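PDB 6PZ7: endoglucanase family 5 from Clostridium acetobutylicum ATCC 824, which probably hydrolyses internal beta-1,4-glycosidic bonds in cellulose and related plant polysaccharides, as a GH5_4 endoglucanase of broad specificity. Local coordinates for residues A43-I48 with R319-W324; I108-N112 with T160-R164; L139-N145 with R188-P193; A203-L207 with A253-F258; G271-N276 with A308-Y314. All blocks are in the same frame, centred on the assembly; numbering follows the deposited sequence.

Eight parallel strands close into a TIM barrel, and the five contacts are taken in order of their first segments. Contact 1 opens first, on helix 42-51, and closes last, at 319-324 near the C terminus, so its loop encloses the other four. Contacts 2 and 3 cross, in the order 108-112, 139-145, 160-164, 188-193: contact 2 joins the starts of helices 111-132 and 161-180, and contact 3 pairs strands 139-142 and 190-193. Contact 4 follows in series, packing helix 201-206 on helix 241-259, and touches contact 3 through P193 and L207 and contact 2 through the R164-D206 salt bridge. Contact 5 then joins the loops after strands 265-270 and 298-303.

Contact 1: A43-I48 with R319-W324; sequences AMIDKI and RNNLTW
L322, K47 and W324 bury the most surface where helix 42-51, regular alpha through residues 43-48, meets the turn and short strand at 319-324. The nearest CA pair is M44-R319, 6.2 Å apart. L322 has left-handed backbone angles (54/47) and with T323 faces D318 in a G1 beta bulge, in the hairpin of strands 317-318 and 323-324. Its m,t side chain brings CD2 3.7 Å from M44 CG and CD1 4.1 Å from A43 CB, while M44 CE reaches to 3.6 Å from R319 O. K47 (chi1 t, chi2 p, then extended) sends NZ to L322 O at 3.0 Å, a weak hydrogen bond, and lays CE 3.6 Å from W324 NE1. The W324 indole (chi1 m, chi2 108°) places CH2 3.6 Å from I48 CD1, and a water accepts from NE1 (2.9 Å) and donates to K47 O (2.7 Å). With one weak direct hydrogen bond and one water bridge across 422 Å² of buried surface, side-chain packing probably carries much of the contact between helix and hairpin.

Contact 2: I108-N112 with T160-R164; sequences IPTYN and TAESR
E162, extended at chi1 and chi2 (both t), carries its carboxylate from the first turn of helix 161-180 to the start of helix 111-132. OE2 accepts from Y111 N (2.8 Å, 163°) and from a water at 2.7 Å that in turn accepts from N112 N (3.0 Å). The Y111 ring (chi1 m, chi2 -50°) lies with E162 CG over one face, 3.8 Å from its centroid, a CH-pi contact; its hydroxyl bonds D165. T110, chi1 p, is the N-cap and bonds K113 N through OG1. Before it P109 centres an inverse gamma turn, T110 N to I108 O at 2.9 Å. T160 is the N-cap of the second helix; its N donates to S163 OG (chi1 p in the conformer given) at 3.0 Å. The CA atoms of P109 and S163 are 5.0 Å apart. Both segments open helices that follow adjacent barrel strands, 95-99 and 139-142; P109 also packs on I167 and F170 of helix 161-180, while R164 forms a salt bridge with D206 of contact 4.

Contact 3: L139-N145 with R188-P193; sequences LIFQTLN and RFIMVP. Unlike the reference sequence in segment 139-145: Q142 (reference Glu).
Backbone pairing comes first. Strands 139-142 and 190-193 run parallel, 23° between their directions and 4.6 Å apart at closest approach, with F141 opposite I190 (CA-CA 4.9 Å) and Q142 opposite M191 (4.4 Å). F141 N donates weakly to F189 O (3.3 Å), M191 N to F141 O (2.8 Å) and T143 N to M191 O (2.9 Å). CA-H...O contacts accompany them, such as I190 CA to F141 O (3.2 Å).

Among side-chain polar contacts, R188 (t,t,m) sends NH1 to L139 O (2.9 Å, 165°), where a water also donates (2.8 Å) while accepting from F189 N (2.9 Å). R188 NE bonds N185.

One aromatic ring takes part: R188 CD lies 3.5 Å from the centroid of the F141 ring in a CH-pi contact, and R188 CZ makes an off-centre cation-pi contact at 5.0 Å.

Apolar packing puts I140 CG2 4.0 Å from M191 SD and L144 CB 3.8 Å from P193 CG.

These are the fourth and fifth strands of the TIM barrel. Q142, which replaces the reference Glu, turns to the M191 side and bonds R57, as does N145, the start of the Asn-Glu-Pro sequence that carries the acid/base in family 5. Backbone bonds and the R188-L139 bond thus tie the strands, R188 at their N-terminal end, with Q142 and N145 toward the C-terminal end, where the active site probably lies.

Contact 4: A203-L207 with A253-F258; sequences AMNDL and AIYNKF
Helix 241-259 widens into a pi-type turn at 255-258, where K257 and F258 bring their side chains to M204 of the short helix 201-206. F258 departs from helical angles at -113/-64 and directs its CB toward the other segment, as K257 does. M204, with chi angles m,t,m, accounts for 104 of the 311 Å² buried, and acts as a knob in the hole formed by A253, I254, K257 and F258. Its SD lies 4.2 Å from I254 CG1 and 5.1 Å from the F258 ring centroid, 70° off the normal, an oblique Met-aromatic contact; its CB is 3.9 Å from F258 CE2. The closest CA pair is M204-K257, at 7.6 Å. These helices follow the fifth and sixth strands of the TIM barrel and so are neighbours in its outer layer, with M204 and I254 resting on L220, and L207 and F258 on V218, of strand 216-221. L207 (t,p), given here in one of two conformers, adds CD2 at 4.0 Å from F258 CZ. Toward solvent K257, extended beyond a p chi2, donates from NZ to N205 OD1 at 2.9 Å; a water accepts from NZ (2.8 Å) and donates to N205 O (2.8 Å).

Contact 5: G271-N276 with A308-Y314; sequences GSINKN and AVGDDNY
Two irregular loops join here: segment 271-276 follows barrel strand 265-270, and segment 308-314 comes after strand 298-303. Their nearest CA pairs are I273-Y314 at 4.7 Å and N274-V309 at 5.1 Å. N274 uses both backbone and side chain. Its N donates to N313 O (3.0 Å, 147°), and its O accepts from G310 N (2.8 Å, 149°). With chi1 t and chi2 15°, its OD1 accepts from N276 N (2.8 Å) in an Asx turn, while ND2 gives a weak bond to A308 O (3.2 Å) and a further one to S307 O.

The second loop is internally braced: a type II turn from G310 to N313, with D311 at -46/128 and D312 at 70/16, has N313 N to G310 O at 3.2 Å and N313 ND2 to the same O at 3.1 Å. D312 forms a salt bridge with K306, K275 NZ bonds the carbonyls of F228, D231 and T235, S272 O accepts from R281 and Y314 O from W301 NE1.

I273 (p,t) places CG2 over the Y314 ring in a CH-pi contact, 3.5 Å from its centroid and 16° off the normal.

Both loops leave the C-terminal ends of strands seven and eight, the side of the barrel that carries the active site in family 5. N274 N, O, OD1 and ND2 all have partners, so one asparagine takes part in all three hydrogen bonds between the loops, beside the I273-Y314 contact.

Contact 1: A43-I48 with R319-W324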
# COMPACT_ATOMS: atom_id res chain seq x y z
N ALA A 43 13.12 -6.83 -15.97
CA ALA A 43 12.36 -6.55 -17.18
C ALA A 43 10.88 -6.29 -16.88
O ALA A 43 10.24 -5.47 -17.54
CB ALA A 43 12.49 -7.70 -18.16
N MET A 44 10.33 -6.97 -15.88
CA MET A 44 8.94 -6.69 -15.47
C MET A 44 8.81 -5.26 -14.96
O MET A 44 7.89 -4.52 -15.31
CB MET A 44 8.50 -7.70 -14.40
CG MET A 44 8.39 -9.13 -14.88
SD MET A 44 8.16 -10.23 -13.47
CE MET A 44 8.59 -11.80 -14.25
N ILE A 45 9.75 -4.85 -14.10
CA ILE A 45 9.72 -3.50 -13.53
C ILE A 45 9.98 -2.45 -14.62
O ILE A 45 9.37 -1.36 -14.62
CB ILE A 45 10.69 -3.40 -12.34
CG1 ILE A 45 10.31 -4.40 -11.26
CG2 ILE A 45 10.77 -1.97 -11.83
CD1 ILE A 45 8.88 -4.28 -10.73
N ASP A 46 10.84 -2.76 -15.60
CA ASP A 46 11.03 -1.87 -16.74
C ASP A 46 9.72 -1.63 -17.48
O ASP A 46 9.48 -0.52 -17.98
CB ASP A 46 12.07 -2.48 -17.71
CG ASP A 46 13.49 -2.49 -17.19
OD1 ASP A 46 13.84 -1.85 -16.18
OD2 ASP A 46 14.33 -3.14 -17.86
N LYS A 47 8.88 -2.66 -17.61
CA LYS A 47 7.58 -2.48 -18.27
C LYS A 47 6.74 -1.44 -17.52
O LYS A 47 6.04 -0.62 -18.12
CB LYS A 47 6.85 -3.82 -18.27
CG LYS A 47 5.73 -3.96 -19.26
CD LYS A 47 6.23 -4.30 -20.66
CE LYS A 47 5.03 -4.43 -21.51
NZ LYS A 47 5.36 -4.51 -22.91
N ILE A 48 6.77 -1.50 -16.19
CA ILE A 48 6.05 -0.53 -15.36
C ILE A 48 6.53 0.88 -15.62
O ILE A 48 5.72 1.81 -15.83
CB ILE A 48 6.20 -0.90 -13.86
CG1 ILE A 48 5.80 -2.35 -13.58
CG2 ILE A 48 5.50 0.12 -12.97
CD1 ILE A 48 4.44 -2.71 -14.04
N ARG A 319 2.94 -10.91 -16.45
CA ARG A 319 4.36 -10.84 -16.14
C ARG A 319 5.16 -11.88 -16.90
O ARG A 319 6.36 -11.69 -17.12
CB ARG A 319 4.57 -11.06 -14.66
CG ARG A 319 3.90 -10.03 -13.79
CD ARG A 319 4.13 -10.28 -12.33
NE ARG A 319 3.19 -9.54 -11.50
CZ ARG A 319 3.14 -9.65 -10.18
NH1 ARG A 319 4.04 -10.37 -9.54
NH2 ARG A 319 2.16 -9.04 -9.52
N ASN A 320 4.53 -12.99 -17.29
CA ASN A 320 5.24 -14.09 -17.92
C ASN A 320 5.58 -13.80 -19.36
O ASN A 320 6.59 -14.33 -19.86
CB ASN A 320 4.37 -15.35 -17.85
CG ASN A 320 4.23 -15.85 -16.46
OD1 ASN A 320 5.22 -16.05 -15.77
ND2 ASN A 320 3.00 -16.04 -16.02
N ASN A 321 4.76 -13.03 -20.07
CA ASN A 321 5.05 -12.67 -21.45
C ASN A 321 5.22 -11.16 -21.62
O ASN A 321 5.25 -10.67 -22.76
CB ASN A 321 4.01 -13.22 -22.42
CG ASN A 321 2.67 -12.58 -22.24
OD1 ASN A 321 2.48 -11.75 -21.37
ND2 ASN A 321 1.73 -12.95 -23.10
N LEU A 322 5.34 -10.42 -20.51
CA LEU A 322 5.61 -9.00 -20.51
C LEU A 322 4.62 -8.23 -21.38
O LEU A 322 5.02 -7.39 -22.19
CB LEU A 322 7.06 -8.71 -20.92
CG LEU A 322 8.13 -9.32 -19.99
CD1 LEU A 322 9.52 -9.08 -20.56
CD2 LEU A 322 8.05 -8.76 -18.58
N THR A 323 3.32 -8.50 -21.21
CA THR A 323 2.26 -7.92 -22.05
C THR A 323 1.21 -7.26 -21.17
O THR A 323 0.70 -7.88 -20.23
CB THR A 323 1.59 -9.03 -22.87
OG1 THR A 323 2.52 -9.68 -23.74
CG2 THR A 323 0.40 -8.50 -23.69
N TRP A 324 0.83 -6.01 -21.48
CA TRP A 324 -0.33 -5.41 -20.82
C TRP A 324 -1.59 -6.06 -21.36
O TRP A 324 -1.86 -6.02 -22.56
CB TRP A 324 -0.37 -3.90 -21.06
CG TRP A 324 0.77 -3.18 -20.39
CD1 TRP A 324 1.84 -2.61 -21.02
CD2 TRP A 324 0.95 -2.96 -19.00
NE1 TRP A 324 2.68 -2.03 -20.09
CE2 TRP A 324 2.15 -2.24 -18.84
CE3 TRP A 324 0.22 -3.30 -17.86
CZ2 TRP A 324 2.64 -1.86 -17.58
CZ3 TRP A 324 0.68 -2.91 -16.63
CH2 TRP A 324 1.90 -2.20 -16.49
O HOH W 1 5.15 -0.70 -20.72

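Contact 2: I108-N112 with T160-R164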
# COMPACT_ATOMS: atom_id res chain seq x y z
N ILE A 108 -0.89 -7.45 16.49
CA ILE A 108 -2.25 -7.69 16.99
C ILE A 108 -2.73 -6.49 17.78
O ILE A 108 -2.31 -6.31 18.92
CB ILE A 108 -2.36 -8.99 17.79
CG1 ILE A 108 -1.75 -10.17 17.03
CG2 ILE A 108 -3.83 -9.24 18.12
CD1 ILE A 108 -1.54 -11.42 17.92
N PRO A 109 -3.64 -5.66 17.21
CA PRO A 109 -3.97 -4.38 17.88
C PRO A 109 -5.07 -4.52 18.93
O PRO A 109 -6.20 -4.04 18.79
CB PRO A 109 -4.38 -3.49 16.71
CG PRO A 109 -4.95 -4.43 15.71
CD PRO A 109 -4.01 -5.65 15.79
N THR A 110 -4.71 -5.16 20.05
CA THR A 110 -5.52 -5.16 21.27
C THR A 110 -4.63 -4.71 22.43
O THR A 110 -3.41 -4.89 22.39
CB THR A 110 -6.14 -6.53 21.60
OG1 THR A 110 -5.07 -7.43 21.92
CG2 THR A 110 -7.00 -7.05 20.50
N TYR A 111 -5.25 -4.20 23.50
CA TYR A 111 -4.47 -3.84 24.67
C TYR A 111 -3.77 -5.06 25.25
O TYR A 111 -2.61 -4.99 25.70
CB TYR A 111 -5.34 -3.19 25.75
CG TYR A 111 -5.94 -1.86 25.32
CD1 TYR A 111 -5.16 -0.84 24.76
CD2 TYR A 111 -7.31 -1.62 25.46
CE1 TYR A 111 -5.72 0.37 24.43
CE2 TYR A 111 -7.86 -0.43 25.08
CZ TYR A 111 -7.08 0.58 24.58
OH TYR A 111 -7.64 1.75 24.18
N ASN A 112 -4.42 -6.21 25.19
CA ASN A 112 -3.85 -7.42 25.75
C ASN A 112 -2.59 -7.85 25.00
O ASN A 112 -1.62 -8.29 25.64
CB ASN A 112 -4.91 -8.51 25.70
CG ASN A 112 -4.38 -9.86 26.10
OD1 ASN A 112 -4.41 -10.80 25.28
ND2 ASN A 112 -3.93 -9.99 27.32
N THR A 160 -12.46 -0.88 16.24
CA THR A 160 -13.03 -0.44 17.51
C THR A 160 -12.16 0.66 18.08
O THR A 160 -11.01 0.86 17.66
CB THR A 160 -13.13 -1.59 18.54
OG1 THR A 160 -11.83 -2.00 18.88
CG2 THR A 160 -13.96 -2.76 17.98
N ALA A 161 -12.68 1.34 19.09
CA ALA A 161 -11.87 2.36 19.75
C ALA A 161 -10.57 1.75 20.28
O ALA A 161 -9.49 2.34 20.14
CB ALA A 161 -12.68 2.99 20.87
N GLU A 162 -10.64 0.56 20.88
CA GLU A 162 -9.43 -0.11 21.38
C GLU A 162 -8.42 -0.33 20.27
O GLU A 162 -7.25 0.01 20.40
CB GLU A 162 -9.82 -1.46 22.00
CG GLU A 162 -8.63 -2.37 22.24
CD GLU A 162 -8.94 -3.69 22.92
OE1 GLU A 162 -10.15 -4.12 22.91
OE2 GLU A 162 -8.06 -4.34 23.43
N SER A 163 -8.85 -0.96 19.16
CA SER A 163 -7.87 -1.31 18.15
C SER A 163 -7.32 -0.09 17.43
O SER A 163 -6.15 -0.05 17.06
CB SER A 163 -8.44 -2.36 17.19
OG SER A 163 -9.75 -2.02 16.68
N ARG A 164 -8.16 0.94 17.22
CA ARG A 164 -7.67 2.19 16.63
C ARG A 164 -6.60 2.84 17.51
O ARG A 164 -5.58 3.35 17.02
CB ARG A 164 -8.83 3.12 16.32
CG ARG A 164 -9.73 2.60 15.22
CD ARG A 164 -10.77 3.59 14.78
NE ARG A 164 -11.74 3.97 15.81
CZ ARG A 164 -12.91 3.40 16.00
NH1 ARG A 164 -13.28 2.36 15.27
NH2 ARG A 164 -13.72 3.86 16.96
O HOH W 2 -7.38 -6.25 25.18

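Contact 3: L139-N145 with R188-P193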
# COMPACT_ATOMS: atom_id res chain seq x y z
N LEU A 139 12.98 5.95 -1.69
CA LEU A 139 12.51 4.80 -0.93
C LEU A 139 11.69 5.30 0.26
O LEU A 139 12.19 6.05 1.11
CB LEU A 139 13.67 3.93 -0.43
CG LEU A 139 13.25 2.71 0.37
CD1 LEU A 139 12.34 1.77 -0.40
CD2 LEU A 139 14.49 1.95 0.90
N ILE A 140 10.42 4.91 0.27
CA ILE A 140 9.44 5.25 1.31
C ILE A 140 9.15 3.98 2.10
O ILE A 140 9.00 2.90 1.50
CB ILE A 140 8.16 5.76 0.62
CG1 ILE A 140 8.46 7.09 -0.13
CG2 ILE A 140 7.02 5.94 1.61
CD1 ILE A 140 7.36 7.55 -1.04
N PHE A 141 9.09 4.10 3.43
CA PHE A 141 8.67 2.99 4.27
C PHE A 141 7.20 3.15 4.59
O PHE A 141 6.75 4.25 4.89
CB PHE A 141 9.47 2.92 5.59
CG PHE A 141 10.93 2.59 5.46
CD1 PHE A 141 11.48 2.00 4.35
CD2 PHE A 141 11.77 2.90 6.50
CE1 PHE A 141 12.85 1.73 4.29
CE2 PHE A 141 13.13 2.66 6.44
CZ PHE A 141 13.67 2.04 5.36
N GLN A 142 6.44 2.05 4.59
CA GLN A 142 5.05 2.03 5.01
C GLN A 142 5.00 1.08 6.21
O GLN A 142 5.35 -0.10 6.10
CB GLN A 142 4.17 1.57 3.87
CG GLN A 142 2.74 1.29 4.23
CD GLN A 142 1.99 0.59 3.10
OE1 GLN A 142 1.41 -0.51 3.32
NE2 GLN A 142 1.98 1.15 1.97
N THR A 143 4.62 1.59 7.37
CA THR A 143 4.82 0.86 8.62
C THR A 143 4.06 -0.46 8.67
O THR A 143 4.61 -1.48 9.10
CB THR A 143 4.42 1.75 9.80
OG1 THR A 143 3.08 2.17 9.59
CG2 THR A 143 5.35 2.95 9.96
N LEU A 144 2.80 -0.42 8.25
CA LEU A 144 1.83 -1.49 8.37
C LEU A 144 0.94 -1.44 7.14
O LEU A 144 0.75 -0.37 6.55
CB LEU A 144 0.96 -1.30 9.61
CG LEU A 144 1.68 -1.17 10.97
CD1 LEU A 144 0.71 -0.72 12.03
CD2 LEU A 144 2.29 -2.51 11.32
N ASN A 145 0.34 -2.58 6.78
CA ASN A 145 -0.53 -2.65 5.60
C ASN A 145 -1.99 -2.36 5.97
O ASN A 145 -2.47 -1.24 5.81
CB ASN A 145 -0.38 -4.03 4.95
CG ASN A 145 -1.36 -4.24 3.84
OD1 ASN A 145 -1.53 -3.37 3.01
ND2 ASN A 145 -1.99 -5.38 3.79
N ARG A 188 13.63 10.12 6.02
CA ARG A 188 12.84 9.35 5.06
C ARG A 188 11.35 9.63 5.27
O ARG A 188 10.87 9.80 6.39
CB ARG A 188 13.12 7.85 5.26
CG ARG A 188 12.51 6.99 4.18
CD ARG A 188 12.95 5.52 4.21
NE ARG A 188 14.39 5.39 4.32
CZ ARG A 188 15.28 5.75 3.42
NH1 ARG A 188 14.91 6.17 2.22
NH2 ARG A 188 16.58 5.74 3.74
N PHE A 189 10.60 9.66 4.18
CA PHE A 189 9.14 9.74 4.24
C PHE A 189 8.56 8.38 4.59
O PHE A 189 9.04 7.34 4.13
CB PHE A 189 8.60 10.31 2.93
CG PHE A 189 9.02 11.73 2.71
CD1 PHE A 189 10.25 12.04 2.15
CD2 PHE A 189 8.26 12.78 3.23
CE1 PHE A 189 10.69 13.36 2.06
CE2 PHE A 189 8.69 14.10 3.09
CZ PHE A 189 9.90 14.36 2.53
N ILE A 190 7.53 8.41 5.43
CA ILE A 190 6.94 7.22 6.03
C ILE A 190 5.43 7.28 5.87
O ILE A 190 4.82 8.28 6.26
CB ILE A 190 7.33 7.04 7.52
CG1 ILE A 190 8.84 6.98 7.70
CG2 ILE A 190 6.67 5.79 8.08
CD1 ILE A 190 9.33 7.07 9.14
N MET A 191 4.85 6.22 5.34
CA MET A 191 3.40 6.07 5.26
C MET A 191 2.89 5.27 6.45
O MET A 191 3.48 4.25 6.83
CB MET A 191 3.00 5.35 3.97
CG MET A 191 3.11 6.23 2.75
SD MET A 191 3.08 5.36 1.15
CE MET A 191 1.50 4.54 1.24
N VAL A 192 1.78 5.72 7.05
CA VAL A 192 1.12 5.03 8.17
C VAL A 192 -0.36 4.89 7.88
O VAL A 192 -0.99 5.87 7.44
CB VAL A 192 1.33 5.75 9.51
CG1 VAL A 192 2.81 5.86 9.83
CG2 VAL A 192 0.63 7.13 9.60
N PRO A 193 -0.95 3.70 8.08
CA PRO A 193 -2.38 3.52 7.82
C PRO A 193 -3.25 3.75 9.05
O PRO A 193 -2.79 3.65 10.20
CB PRO A 193 -2.46 2.04 7.41
CG PRO A 193 -1.41 1.39 8.32
CD PRO A 193 -0.28 2.40 8.37
O HOH W 3 11.36 8.73 1.49

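Contact 4: A203-L207 with A253-F258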
# COMPACT_ATOMS: atom_id res chain seq x y z
N ALA A 203 -12.24 5.48 11.62
CA ALA A 203 -10.84 5.12 11.39
C ALA A 203 -10.02 6.34 11.04
O ALA A 203 -8.91 6.53 11.55
CB ALA A 203 -10.77 4.04 10.30
N MET A 204 -10.54 7.19 10.16
CA MET A 204 -9.81 8.39 9.79
C MET A 204 -9.78 9.38 10.95
O MET A 204 -8.76 10.03 11.17
CB MET A 204 -10.41 9.03 8.54
CG MET A 204 -10.36 8.11 7.31
SD MET A 204 -10.54 8.98 5.72
CE MET A 204 -12.17 9.70 5.97
N ASN A 205 -10.86 9.48 11.72
CA ASN A 205 -10.90 10.46 12.81
C ASN A 205 -9.96 10.12 13.95
O ASN A 205 -9.41 11.02 14.61
CB ASN A 205 -12.32 10.60 13.35
CG ASN A 205 -13.19 11.50 12.49
OD1 ASN A 205 -12.70 12.30 11.69
ND2 ASN A 205 -14.50 11.37 12.68
N ASP A 206 -9.73 8.84 14.21
CA ASP A 206 -8.95 8.43 15.35
C ASP A 206 -7.46 8.30 15.07
O ASP A 206 -6.67 8.15 16.02
CB ASP A 206 -9.47 7.13 15.98
CG ASP A 206 -10.74 7.31 16.80
OD1 ASP A 206 -11.19 8.47 16.99
OD2 ASP A 206 -11.27 6.27 17.28
N LEU A 207 -7.04 8.40 13.81
CA LEU A 207 -5.63 8.35 13.47
C LEU A 207 -4.88 9.50 14.13
O LEU A 207 -5.29 10.65 14.03
CB LEU A 207 -5.49 8.43 11.96
CG LEU A 207 -4.08 8.19 11.44
CD1 LEU A 207 -3.71 6.72 11.59
CD2 LEU A 207 -3.97 8.61 10.00
N ALA A 253 -14.23 13.34 1.06
CA ALA A 253 -14.11 13.10 2.49
C ALA A 253 -12.64 12.98 2.90
O ALA A 253 -12.25 13.50 3.96
CB ALA A 253 -14.89 11.88 2.91
N ILE A 254 -11.83 12.29 2.11
CA ILE A 254 -10.40 12.15 2.39
C ILE A 254 -9.71 13.49 2.27
O ILE A 254 -8.91 13.87 3.13
CB ILE A 254 -9.79 11.12 1.43
CG1 ILE A 254 -10.41 9.73 1.63
CG2 ILE A 254 -8.29 11.08 1.60
CD1 ILE A 254 -10.08 8.72 0.51
N TYR A 255 -10.02 14.24 1.21
CA TYR A 255 -9.45 15.57 1.02
C TYR A 255 -9.79 16.48 2.21
O TYR A 255 -8.92 17.17 2.75
CB TYR A 255 -9.99 16.18 -0.28
CG TYR A 255 -9.62 17.64 -0.42
CD1 TYR A 255 -8.35 18.01 -0.84
CD2 TYR A 255 -10.53 18.64 -0.12
CE1 TYR A 255 -7.98 19.34 -0.93
CE2 TYR A 255 -10.18 19.98 -0.23
CZ TYR A 255 -8.90 20.31 -0.64
OH TYR A 255 -8.55 21.66 -0.73
N ASN A 256 -11.05 16.49 2.62
CA ASN A 256 -11.46 17.39 3.69
C ASN A 256 -10.87 17.00 5.03
O ASN A 256 -10.58 17.88 5.86
CB ASN A 256 -12.98 17.47 3.75
CG ASN A 256 -13.54 18.41 2.69
OD1 ASN A 256 -12.95 19.43 2.38
ND2 ASN A 256 -14.68 18.03 2.13
N LYS A 257 -10.70 15.72 5.29
CA LYS A 257 -10.16 15.31 6.57
C LYS A 257 -8.66 15.55 6.69
O LYS A 257 -8.18 16.02 7.73
CB LYS A 257 -10.49 13.84 6.82
CG LYS A 257 -9.89 13.31 8.08
CD LYS A 257 -10.49 14.00 9.29
CE LYS A 257 -9.86 13.53 10.56
NZ LYS A 257 -10.51 14.19 11.72
N PHE A 258 -7.91 15.20 5.65
CA PHE A 258 -6.44 15.19 5.69
C PHE A 258 -5.82 16.24 4.79
O PHE A 258 -5.13 17.16 5.28
CB PHE A 258 -5.92 13.78 5.34
CG PHE A 258 -6.25 12.73 6.37
CD1 PHE A 258 -5.79 12.84 7.68
CD2 PHE A 258 -6.96 11.60 6.02
CE1 PHE A 258 -6.10 11.87 8.62
CE2 PHE A 258 -7.25 10.62 6.97
CZ PHE A 258 -6.80 10.76 8.25
O HOH W 4 -8.79 13.64 13.82

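Contact 5: G271-N276 with A308-Y314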
# COMPACT_ATOMS: atom_id res chain seq x y z
N GLY A 271 -8.39 -0.54 -7.30
CA GLY A 271 -8.46 -1.37 -8.49
C GLY A 271 -9.83 -1.95 -8.66
O GLY A 271 -10.75 -1.70 -7.88
N SER A 272 -9.96 -2.76 -9.72
CA SER A 272 -11.20 -3.50 -10.01
C SER A 272 -10.84 -4.85 -10.58
O SER A 272 -9.79 -5.00 -11.21
CB SER A 272 -12.07 -2.71 -11.00
OG SER A 272 -11.39 -2.52 -12.25
N ILE A 273 -11.74 -5.82 -10.38
CA ILE A 273 -11.54 -7.15 -10.94
C ILE A 273 -12.05 -7.22 -12.38
O ILE A 273 -12.89 -6.42 -12.83
CB ILE A 273 -12.19 -8.24 -10.05
CG1 ILE A 273 -13.71 -8.08 -9.96
CG2 ILE A 273 -11.51 -8.21 -8.68
CD1 ILE A 273 -14.42 -9.26 -9.27
N ASN A 274 -11.54 -8.19 -13.10
CA ASN A 274 -11.95 -8.46 -14.48
C ASN A 274 -13.33 -9.12 -14.54
O ASN A 274 -13.47 -10.30 -14.23
CB ASN A 274 -10.89 -9.33 -15.14
CG ASN A 274 -11.24 -9.66 -16.57
OD1 ASN A 274 -12.12 -9.04 -17.20
ND2 ASN A 274 -10.54 -10.64 -17.13
N LYS A 275 -14.32 -8.38 -15.01
CA LYS A 275 -15.65 -8.90 -15.31
C LYS A 275 -15.93 -8.77 -16.80
O LYS A 275 -17.05 -8.46 -17.22
CB LYS A 275 -16.72 -8.18 -14.50
CG LYS A 275 -16.61 -8.31 -12.98
CD LYS A 275 -17.62 -7.40 -12.27
CE LYS A 275 -17.61 -7.65 -10.77
NZ LYS A 275 -18.31 -6.56 -10.02
N ASN A 276 -14.92 -8.99 -17.64
CA ASN A 276 -15.05 -8.84 -19.09
C ASN A 276 -15.61 -7.47 -19.45
O ASN A 276 -16.53 -7.33 -20.28
CB ASN A 276 -15.94 -9.94 -19.71
CG ASN A 276 -15.22 -11.22 -19.93
OD1 ASN A 276 -14.08 -11.24 -20.39
ND2 ASN A 276 -15.88 -12.33 -19.61
N ALA A 308 -7.58 -13.49 -15.23
CA ALA A 308 -8.75 -14.23 -15.71
C ALA A 308 -10.02 -13.53 -15.25
O ALA A 308 -9.98 -12.49 -14.62
CB ALA A 308 -8.69 -15.65 -15.16
N VAL A 309 -11.17 -14.08 -15.59
CA VAL A 309 -12.44 -13.43 -15.28
C VAL A 309 -12.91 -13.81 -13.88
O VAL A 309 -12.97 -15.01 -13.54
CB VAL A 309 -13.49 -13.79 -16.34
CG1 VAL A 309 -14.84 -13.22 -15.95
CG2 VAL A 309 -13.08 -13.25 -17.69
N GLY A 310 -13.28 -12.82 -13.08
CA GLY A 310 -14.02 -13.05 -11.85
C GLY A 310 -13.21 -12.75 -10.61
O GLY A 310 -12.29 -11.94 -10.60
N ASP A 311 -13.63 -13.37 -9.51
CA ASP A 311 -13.16 -13.06 -8.17
C ASP A 311 -11.65 -12.92 -8.12
O ASP A 311 -10.90 -13.81 -8.54
CB ASP A 311 -13.62 -14.17 -7.22
CG ASP A 311 -13.28 -13.88 -5.78
OD1 ASP A 311 -13.55 -12.77 -5.31
OD2 ASP A 311 -12.74 -14.79 -5.10
N ASP A 312 -11.21 -11.80 -7.56
CA ASP A 312 -9.82 -11.56 -7.18
C ASP A 312 -8.88 -11.40 -8.37
O ASP A 312 -7.65 -11.49 -8.19
CB ASP A 312 -9.30 -12.65 -6.21
CG ASP A 312 -8.09 -12.22 -5.43
OD1 ASP A 312 -8.07 -11.08 -4.96
OD2 ASP A 312 -7.16 -13.03 -5.30
N ASN A 313 -9.37 -11.16 -9.58
CA ASN A 313 -8.48 -11.03 -10.74
C ASN A 313 -8.24 -9.55 -11.01
O ASN A 313 -8.91 -8.92 -11.83
CB ASN A 313 -9.09 -11.71 -11.96
CG ASN A 313 -8.96 -13.22 -11.92
OD1 ASN A 313 -7.92 -13.77 -12.28
ND2 ASN A 313 -10.05 -13.91 -11.55
N TYR A 314 -7.26 -8.98 -10.30
CA TYR A 314 -6.87 -7.57 -10.38
C TYR A 314 -5.69 -7.31 -11.31
O TYR A 314 -5.33 -6.13 -11.54
CB TYR A 314 -6.50 -7.04 -8.97
CG TYR A 314 -7.65 -6.93 -8.01
CD1 TYR A 314 -8.47 -5.83 -8.04
CD2 TYR A 314 -7.88 -7.90 -7.05
CE1 TYR A 314 -9.53 -5.70 -7.17
CE2 TYR A 314 -8.92 -7.77 -6.13
CZ TYR A 314 -9.74 -6.67 -6.23
OH TYR A 314 -10.81 -6.48 -5.35